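Local coordinates for protein putative glutathione S-transferase (Corynebacterium glutamicum, PDB 3M1G) that probably acts as a glutathione transferase of the ECM4-like subfamily, using glutathione to conjugate or reduce its substrates, at residues R191-R202 / A215-L226. Residues are numbered along the deposited sequence; the frame is centred on the assembly and turned at random.
Sequences RIFTEVNNGVYR and AYKRLWVALDWL
Inside the all-helical C-terminal domain of this GST fold, the kinked chain 191-202 packs against helix 209-229, with E195 and R218 at the middle of the contact. R218 grips the carboxylate side-on: NE bonds to E195 OE1 at 2.9 Å, nearly straight at 175°, and NH2 to E195 OE2 at 2.9 Å, both on the syn side. T194 OG1 takes the anti lone pair of E195 OE2, while a water links E195 OE1 to R218 O. Over one face of the R218 guanidinium lies that of R202, planes 10° apart, and R202 NH1 and NH2 both reach T194 O. At the far end R191, extended with CG anti to its N (chi1 -170°), lies flat on W225, CZ 3.9 Å from the centroid of the five-membered ring. A222 CB meets V196 CG2 and E195 CB, each at 3.5 Å, and L219 CD1 touches V200 CG1. V200, preceding Y201, the predicted proton donor/acceptor, also packs on Y259, predicted to lower the pKa of the active-site cysteine. E195 probably offsets part of the stacked arginines' charge, leaving them net positive; with a second water joining G199 O and R202 NH2 to A215 O, both helical pieces are held to helix 209-229.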
loop_
_atom_site.group_PDB
_atom_site.type_symbol
_atom_site.label_atom_id
_atom_site.label_comp_id
_atom_site.label_asym_id
_atom_site.label_seq_id
_atom_site.Cartn_x
_atom_site.Cartn_y
_atom_site.Cartn_z
ATOM N N ARG A 191 16.177 -19.075 -6.104
ATOM C CA ARG A 191 15.526 -17.983 -6.790
ATOM C C ARG A 191 14.629 -17.205 -5.812
ATOM O O ARG A 191 14.673 -15.989 -5.773
ATOM C CB ARG A 191 14.723 -18.478 -7.979
ATOM C CG ARG A 191 14.215 -17.334 -8.900
ATOM C CD ARG A 191 13.638 -17.864 -10.190
ATOM N NE ARG A 191 13.136 -16.775 -11.034
ATOM C CZ ARG A 191 12.384 -16.948 -12.118
ATOM N NH1 ARG A 191 12.067 -18.153 -12.519
ATOM N NH2 ARG A 191 11.977 -15.902 -12.823
ATOM N N ILE A 192 13.861 -17.901 -4.978
ATOM C CA ILE A 192 13.030 -17.210 -3.997
ATOM C C ILE A 192 13.888 -16.408 -3.012
ATOM O O ILE A 192 13.595 -15.245 -2.678
ATOM C CB ILE A 192 12.117 -18.186 -3.277
ATOM C CG1 ILE A 192 11.048 -18.699 -4.247
ATOM C CG2 ILE A 192 11.484 -17.556 -2.017
ATOM C CD1 ILE A 192 10.199 -19.892 -3.663
ATOM N N PHE A 193 15.000 -16.984 -2.587
ATOM C CA PHE A 193 15.858 -16.292 -1.645
ATOM C C PHE A 193 16.446 -14.967 -2.202
ATOM O O PHE A 193 16.360 -13.950 -1.551
ATOM C CB PHE A 193 17.014 -17.187 -1.230
ATOM C CG PHE A 193 18.009 -16.501 -0.398
ATOM C CD1 PHE A 193 17.676 -16.093 0.886
ATOM C CD2 PHE A 193 19.281 -16.250 -0.876
ATOM C CE1 PHE A 193 18.619 -15.450 1.684
ATOM C CE2 PHE A 193 20.244 -15.599 -0.079
ATOM C CZ PHE A 193 19.908 -15.186 1.185
ATOM N N THR A 194 17.083 -14.999 -3.357
ATOM C CA THR A 194 17.734 -13.806 -3.859
ATOM C C THR A 194 16.724 -12.762 -4.384
ATOM O O THR A 194 16.927 -11.566 -4.225
ATOM C CB THR A 194 18.812 -14.119 -4.941
ATOM O OG1 THR A 194 18.203 -14.710 -6.094
ATOM C CG2 THR A 194 19.932 -15.064 -4.387
ATOM N N GLU A 195 15.633 -13.195 -5.000
ATOM C CA GLU A 195 14.737 -12.234 -5.675
ATOM C C GLU A 195 13.527 -11.808 -4.839
ATOM O O GLU A 195 12.940 -10.761 -5.115
ATOM C CB GLU A 195 14.243 -12.837 -6.971
ATOM C CG GLU A 195 15.315 -13.413 -7.853
ATOM C CD GLU A 195 16.445 -12.433 -8.146
ATOM O OE1 GLU A 195 16.180 -11.416 -8.862
ATOM O OE2 GLU A 195 17.593 -12.707 -7.690
ATOM N N VAL A 196 13.153 -12.605 -3.829
ATOM C CA VAL A 196 11.955 -12.363 -3.010
ATOM C C VAL A 196 12.291 -12.175 -1.534
ATOM O O VAL A 196 12.030 -11.072 -0.997
ATOM C CB VAL A 196 10.923 -13.470 -3.210
ATOM C CG1 VAL A 196 9.658 -13.226 -2.363
ATOM C CG2 VAL A 196 10.569 -13.571 -4.755
ATOM N N ASN A 197 12.863 -13.204 -0.861
ATOM C CA ASN A 197 13.180 -13.094 0.553
ATOM C C ASN A 197 14.102 -11.917 0.832
ATOM O O ASN A 197 13.826 -11.122 1.727
ATOM C CB ASN A 197 13.878 -14.361 1.163
ATOM C CG ASN A 197 13.066 -15.646 1.046
ATOM O OD1 ASN A 197 13.667 -16.694 0.841
ATOM N ND2 ASN A 197 11.711 -15.596 1.194
ATOM N N ASN A 198 15.224 -11.844 0.118
ATOM C CA ASN A 198 16.094 -10.705 0.180
ATOM C C ASN A 198 15.636 -9.553 -0.677
ATOM O O ASN A 198 16.044 -8.428 -0.448
ATOM C CB ASN A 198 17.479 -11.055 -0.361
ATOM C CG ASN A 198 18.410 -11.471 0.701
ATOM O OD1 ASN A 198 18.217 -11.145 1.876
ATOM N ND2 ASN A 198 19.469 -12.175 0.307
ATOM N N GLY A 199 14.892 -9.872 -1.728
ATOM C CA GLY A 199 14.400 -8.896 -2.711
ATOM C C GLY A 199 13.647 -7.730 -2.094
ATOM O O GLY A 199 13.812 -6.589 -2.533
ATOM N N VAL A 200 12.809 -8.018 -1.089
ATOM C CA VAL A 200 12.094 -6.956 -0.395
ATOM C C VAL A 200 13.051 -6.006 0.350
ATOM O O VAL A 200 12.846 -4.772 0.317
ATOM C CB VAL A 200 10.948 -7.481 0.497
ATOM C CG1 VAL A 200 9.880 -8.197 -0.374
ATOM C CG2 VAL A 200 11.453 -8.398 1.674
ATOM N N TYR A 201 14.089 -6.554 0.992
ATOM C CA TYR A 201 15.082 -5.765 1.733
ATOM C C TYR A 201 15.926 -4.896 0.797
ATOM O O TYR A 201 16.161 -3.716 1.076
ATOM C CB TYR A 201 15.989 -6.677 2.611
ATOM C CG TYR A 201 15.243 -7.200 3.794
ATOM C CD1 TYR A 201 15.123 -6.447 4.937
ATOM C CD2 TYR A 201 14.599 -8.431 3.755
ATOM C CE1 TYR A 201 14.387 -6.893 6.013
ATOM C CE2 TYR A 201 13.854 -8.868 4.817
ATOM C CZ TYR A 201 13.745 -8.079 5.933
ATOM O OH TYR A 201 13.006 -8.523 6.994
ATOM N N ARG A 202 16.345 -5.452 -0.332
ATOM C CA ARG A 202 17.092 -4.682 -1.333
ATOM C C ARG A 202 16.243 -3.507 -1.897
ATOM O O ARG A 202 16.767 -2.425 -2.222
ATOM C CB ARG A 202 17.536 -5.636 -2.443
ATOM C CG ARG A 202 18.750 -5.187 -3.303
ATOM C CD ARG A 202 19.511 -6.431 -3.920
ATOM N NE ARG A 202 18.490 -7.190 -4.609
ATOM C CZ ARG A 202 18.217 -8.489 -4.462
ATOM N NH1 ARG A 202 18.995 -9.316 -3.762
ATOM N NH2 ARG A 202 17.165 -8.975 -5.107
ATOM N N ALA A 215 15.864 -3.150 -7.942
ATOM C CA ALA A 215 15.451 -4.120 -6.986
ATOM C C ALA A 215 13.952 -4.416 -7.125
ATOM O O ALA A 215 13.527 -5.568 -7.061
ATOM C CB ALA A 215 15.797 -3.643 -5.585
ATOM N N TYR A 216 13.159 -3.368 -7.357
ATOM C CA TYR A 216 11.723 -3.526 -7.532
ATOM C C TYR A 216 11.395 -4.390 -8.746
ATOM O O TYR A 216 10.510 -5.266 -8.684
ATOM C CB TYR A 216 11.071 -2.139 -7.633
ATOM C CG TYR A 216 9.642 -2.060 -8.048
ATOM C CD1 TYR A 216 9.293 -2.156 -9.370
ATOM C CD2 TYR A 216 8.637 -1.821 -7.113
ATOM C CE1 TYR A 216 7.978 -2.016 -9.791
ATOM C CE2 TYR A 216 7.301 -1.706 -7.507
ATOM C CZ TYR A 216 6.996 -1.799 -8.849
ATOM O OH TYR A 216 5.723 -1.662 -9.276
ATOM N N LYS A 217 12.089 -4.126 -9.842
ATOM C CA LYS A 217 11.879 -4.866 -11.052
ATOM C C LYS A 217 12.170 -6.340 -10.808
ATOM O O LYS A 217 11.374 -7.178 -11.168
ATOM C CB LYS A 217 12.790 -4.346 -12.158
ATOM C CG LYS A 217 12.417 -4.803 -13.552
ATOM C CD LYS A 217 13.547 -4.431 -14.536
ATOM C CE LYS A 217 13.173 -4.676 -15.989
ATOM N NZ LYS A 217 14.423 -4.629 -16.877
ATOM N N ARG A 218 13.296 -6.638 -10.174
ATOM C CA ARG A 218 13.642 -8.028 -9.851
ATOM C C ARG A 218 12.595 -8.706 -8.978
ATOM O O ARG A 218 12.213 -9.851 -9.221
ATOM C CB ARG A 218 15.029 -8.114 -9.197
ATOM C CG ARG A 218 16.181 -7.990 -10.219
ATOM C CD ARG A 218 17.541 -7.901 -9.523
ATOM N NE ARG A 218 17.879 -9.120 -8.755
ATOM C CZ ARG A 218 18.990 -9.256 -8.030
ATOM N NH1 ARG A 218 19.849 -8.253 -7.922
ATOM N NH2 ARG A 218 19.236 -10.372 -7.387
ATOM N N LEU A 219 12.115 -8.004 -7.964
ATOM C CA LEU A 219 11.129 -8.584 -7.055
ATOM C C LEU A 219 9.873 -9.001 -7.829
ATOM O O LEU A 219 9.333 -10.100 -7.635
ATOM C CB LEU A 219 10.772 -7.583 -5.944
ATOM C CG LEU A 219 9.608 -7.915 -5.034
ATOM C CD1 LEU A 219 9.903 -9.150 -4.180
ATOM C CD2 LEU A 219 9.254 -6.693 -4.124
ATOM N N TRP A 220 9.411 -8.135 -8.717
ATOM C CA TRP A 220 8.149 -8.397 -9.401
ATOM C C TRP A 220 8.227 -9.421 -10.531
ATOM O O TRP A 220 7.237 -10.111 -10.795
ATOM C CB TRP A 220 7.456 -7.053 -9.815
ATOM C CG TRP A 220 6.842 -6.469 -8.568
ATOM C CD1 TRP A 220 7.341 -5.452 -7.794
ATOM C CD2 TRP A 220 5.678 -6.931 -7.907
ATOM N NE1 TRP A 220 6.560 -5.274 -6.689
ATOM C CE2 TRP A 220 5.534 -6.168 -6.724
ATOM C CE3 TRP A 220 4.726 -7.915 -8.195
ATOM C CZ2 TRP A 220 4.472 -6.334 -5.864
ATOM C CZ3 TRP A 220 3.672 -8.097 -7.316
ATOM C CH2 TRP A 220 3.559 -7.316 -6.167
ATOM N N VAL A 221 9.379 -9.522 -11.192
ATOM C CA VAL A 221 9.631 -10.628 -12.131
ATOM C C VAL A 221 9.480 -11.954 -11.347
ATOM O O VAL A 221 8.816 -12.886 -11.823
ATOM C CB VAL A 221 11.055 -10.556 -12.765
ATOM C CG1 VAL A 221 11.454 -11.891 -13.367
ATOM C CG2 VAL A 221 11.157 -9.422 -13.866
ATOM N N ALA A 222 10.037 -12.020 -10.143
ATOM C CA ALA A 222 9.953 -13.252 -9.365
ATOM C C ALA A 222 8.545 -13.503 -8.810
ATOM O O ALA A 222 8.066 -14.638 -8.837
ATOM C CB ALA A 222 10.996 -13.274 -8.229
ATOM N N LEU A 223 7.874 -12.474 -8.290
ATOM C CA LEU A 223 6.488 -12.671 -7.817
ATOM C C LEU A 223 5.549 -13.087 -8.956
ATOM O O LEU A 223 4.624 -13.911 -8.771
ATOM C CB LEU A 223 5.965 -11.437 -7.082
ATOM C CG LEU A 223 6.622 -11.104 -5.723
ATOM C CD1 LEU A 223 6.114 -9.739 -5.157
ATOM C CD2 LEU A 223 6.429 -12.215 -4.675
ATOM N N ASP A 224 5.783 -12.564 -10.162
ATOM C CA ASP A 224 4.943 -12.980 -11.300
ATOM C C ASP A 224 5.246 -14.435 -11.705
ATOM O O ASP A 224 4.353 -15.166 -12.118
ATOM C CB ASP A 224 5.157 -12.059 -12.515
ATOM C CG ASP A 224 4.453 -10.704 -12.365
ATOM O OD1 ASP A 224 3.461 -10.588 -11.598
ATOM O OD2 ASP A 224 4.910 -9.737 -13.018
ATOM N N TRP A 225 6.517 -14.833 -11.612
ATOM C CA TRP A 225 6.894 -16.234 -11.807
ATOM C C TRP A 225 6.189 -17.120 -10.756
ATOM O O TRP A 225 5.643 -18.162 -11.105
ATOM C CB TRP A 225 8.420 -16.411 -11.709
ATOM C CG TRP A 225 8.867 -17.787 -11.330
ATOM C CD1 TRP A 225 8.686 -18.936 -12.056
ATOM C CD2 TRP A 225 9.610 -18.161 -10.169
ATOM N NE1 TRP A 225 9.225 -19.992 -11.381
ATOM C CE2 TRP A 225 9.799 -19.549 -10.225
ATOM C CE3 TRP A 225 10.113 -17.460 -9.067
ATOM C CZ2 TRP A 225 10.486 -20.257 -9.232
ATOM C CZ3 TRP A 225 10.810 -18.174 -8.071
ATOM C CH2 TRP A 225 10.965 -19.543 -8.155
ATOM N N LEU A 226 6.192 -16.713 -9.493
ATOM C CA LEU A 226 5.543 -17.533 -8.456
ATOM C C LEU A 226 4.019 -17.646 -8.668
ATOM O O LEU A 226 3.410 -18.718 -8.501
ATOM C CB LEU A 226 5.853 -16.997 -7.056
ATOM C CG LEU A 226 7.294 -17.173 -6.607
ATOM C CD1 LEU A 226 7.554 -16.407 -5.318
ATOM C CD2 LEU A 226 7.656 -18.664 -6.434
HETATM O O HOH W 1 14.100 -11.498 -10.473
HETATM O O HOH W 2 14.859 -7.210 -5.290
#